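Local structure of beta-amyloid-like protein (3K66) at residues Q112-H117 / R185-L190. The protein is a worm homologue of human amyloid precursor protein; its helical E2 domain binds heparin, and it probably acts in cell adhesion and neuronal development. Numbering follows the deposited sequence.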
loop_
_atom_site.group_PDB
_atom_site.type_symbol
_atom_site.label_atom_id
_atom_site.label_comp_id
_atom_site.label_asym_id
_atom_site.label_seq_id
_atom_site.Cartn_x
_atom_site.Cartn_y
_atom_site.Cartn_z
ATOM N N GLN A 112 17.115 23.940 8.955
ATOM C CA GLN A 112 17.493 25.260 8.473
ATOM C C GLN A 112 16.642 26.251 9.263
ATOM O O GLN A 112 17.143 27.261 9.770
ATOM C CB GLN A 112 17.235 25.394 6.963
ATOM C CG GLN A 112 18.382 26.092 6.201
ATOM C CD GLN A 112 18.196 26.128 4.687
ATOM O OE1 GLN A 112 19.140 25.888 3.920
ATOM N NE2 GLN A 112 16.994 26.444 4.253
ATOM N N ALA A 113 15.355 25.939 9.374
ATOM C CA ALA A 113 14.426 26.790 10.103
ATOM C C ALA A 113 15.010 27.109 11.472
ATOM O O ALA A 113 14.907 28.234 11.962
ATOM C CB ALA A 113 13.084 26.091 10.257
ATOM N N LEU A 114 15.615 26.104 12.092
ATOM C CA LEU A 114 16.211 26.279 13.412
ATOM C C LEU A 114 17.496 27.096 13.360
ATOM O O LEU A 114 17.661 28.054 14.121
ATOM C CB LEU A 114 16.499 24.920 14.062
ATOM C CG LEU A 114 15.330 24.259 14.784
ATOM C CD1 LEU A 114 15.730 22.861 15.202
ATOM C CD2 LEU A 114 14.904 25.101 16.003
ATOM N N ALA A 115 18.413 26.711 12.476
ATOM C CA ALA A 115 19.670 27.431 12.349
ATOM C C ALA A 115 19.369 28.901 12.088
ATOM O O ALA A 115 19.922 29.772 12.756
ATOM C CB ALA A 115 20.514 26.840 11.225
ATOM N N THR A 116 18.483 29.179 11.134
ATOM C CA THR A 116 18.118 30.558 10.819
ATOM C C THR A 116 17.523 31.263 12.019
ATOM O O THR A 116 17.534 32.483 12.106
ATOM C CB THR A 116 17.103 30.631 9.677
ATOM O OG1 THR A 116 17.749 30.291 8.445
ATOM C CG2 THR A 116 16.507 32.026 9.577
ATOM N N HIS A 117 17.018 30.483 12.959
ATOM C CA HIS A 117 16.416 31.040 14.159
ATOM C C HIS A 117 17.448 31.542 15.148
ATOM O O HIS A 117 17.233 32.553 15.812
ATOM C CB HIS A 117 15.544 30.000 14.848
ATOM C CG HIS A 117 14.732 30.563 15.965
ATOM N ND1 HIS A 117 13.648 31.391 15.750
ATOM C CD2 HIS A 117 14.867 30.467 17.309
ATOM C CE1 HIS A 117 13.153 31.777 16.908
ATOM N NE2 HIS A 117 13.874 31.232 17.873
ATOM N N ARG A 185 14.680 21.539 22.672
ATOM C CA ARG A 185 15.188 21.753 24.019
ATOM C C ARG A 185 16.241 22.864 24.154
ATOM O O ARG A 185 16.350 23.505 25.208
ATOM C CB ARG A 185 15.749 20.442 24.568
ATOM C CG ARG A 185 14.708 19.342 24.724
ATOM C CD ARG A 185 15.320 18.089 25.324
ATOM N NE ARG A 185 14.293 17.124 25.676
ATOM C CZ ARG A 185 14.528 15.975 26.294
ATOM N NH1 ARG A 185 15.764 15.629 26.634
ATOM N NH2 ARG A 185 13.519 15.174 26.577
ATOM N N ASP A 186 17.016 23.096 23.099
ATOM C CA ASP A 186 18.055 24.120 23.147
ATOM C C ASP A 186 17.574 25.549 22.890
ATOM O O ASP A 186 18.248 26.504 23.269
ATOM C CB ASP A 186 19.184 23.744 22.189
ATOM C CG ASP A 186 20.170 22.777 22.817
ATOM O OD1 ASP A 186 21.143 22.390 22.133
ATOM O OD2 ASP A 186 19.975 22.413 24.000
ATOM N N PHE A 187 16.431 25.708 22.237
ATOM C CA PHE A 187 15.905 27.043 22.017
ATOM C C PHE A 187 14.770 27.241 23.016
ATOM O O PHE A 187 13.590 27.215 22.662
ATOM C CB PHE A 187 15.439 27.197 20.565
ATOM C CG PHE A 187 16.572 27.242 19.579
ATOM C CD1 PHE A 187 17.186 26.070 19.175
ATOM C CD2 PHE A 187 17.069 28.452 19.103
ATOM C CE1 PHE A 187 18.290 26.088 18.322
ATOM C CE2 PHE A 187 18.180 28.478 18.244
ATOM C CZ PHE A 187 18.786 27.285 17.855
ATOM N N PRO A 188 15.137 27.466 24.292
ATOM C CA PRO A 188 14.177 27.664 25.376
ATOM C C PRO A 188 13.171 28.698 24.966
ATOM O O PRO A 188 11.965 28.517 25.132
ATOM C CB PRO A 188 15.049 28.133 26.531
ATOM C CG PRO A 188 16.136 28.895 25.843
ATOM C CD PRO A 188 16.470 27.949 24.700
ATOM N N ASP A 189 13.679 29.792 24.427
ATOM C CA ASP A 189 12.811 30.848 23.964
ATOM C C ASP A 189 11.697 30.242 23.102
ATOM O O ASP A 189 10.511 30.538 23.282
ATOM C CB ASP A 189 13.608 31.854 23.120
ATOM C CG ASP A 189 14.437 31.185 21.995
ATOM O OD1 ASP A 189 15.576 30.740 22.261
ATOM O OD2 ASP A 189 13.954 31.102 20.844
ATOM N N LEU A 190 12.094 29.344 22.208
ATOM C CA LEU A 190 11.184 28.719 21.262
ATOM C C LEU A 190 10.477 27.451 21.716
ATOM O O LEU A 190 9.314 27.221 21.380
ATOM C CB LEU A 190 11.983 28.495 19.981
ATOM C CG LEU A 190 11.615 27.490 18.904
ATOM C CD1 LEU A 190 11.178 28.213 17.644
ATOM C CD2 LEU A 190 12.854 26.642 18.618
#
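A histidine–carboxylate hydrogen bond, between H117 and D189, ties the last turns of the long helix 55-119 to the short helix 188-191 in the all-helical E2 domain, and shows how one imidazole can serve polar and apolar partners at once. The two side chains meet tip to tip: NE2 of H117 donates to OD2 of D189 at 3.0 Å, with an N-H...O angle of 159°. The acceptor lies practically in the imidazole plane, and carboxylate and ring are nearly coplanar. CG of H117 stands anti to the backbone N (chi1 -171°), and the ring beyond it reaches F187, D189 and L190. Its edge receives F187, whose CD2 lies 3.5 Å from CD2 of H117; the two rings are inclined obliquely, at 66°. Over one imidazole face sits L190, its CD1 4.2 Å from the ring centroid in a CH-pi contact displaced toward the rim. Beside this polar link, CD2 of L114 packs against CD2 of L190 at 3.7 Å and CD1 of F187 at 4.0 Å. V126 of helix 123-154 touches both leucines, extending the apolar patch. The other imidazole nitrogen, ND1, is engaged by a weak hydrogen bond with the backbone N of N122, just beyond the helix end. An alanine at H117 would probably leave D189 without its imidazole donor and open a gap beside F187 and L190. The NE2 bond, with the weaker one at ND1 and the packing on a face and an edge, probably restrains the ring's rotation, and the nearby carboxylate would be expected to polarise the imidazole.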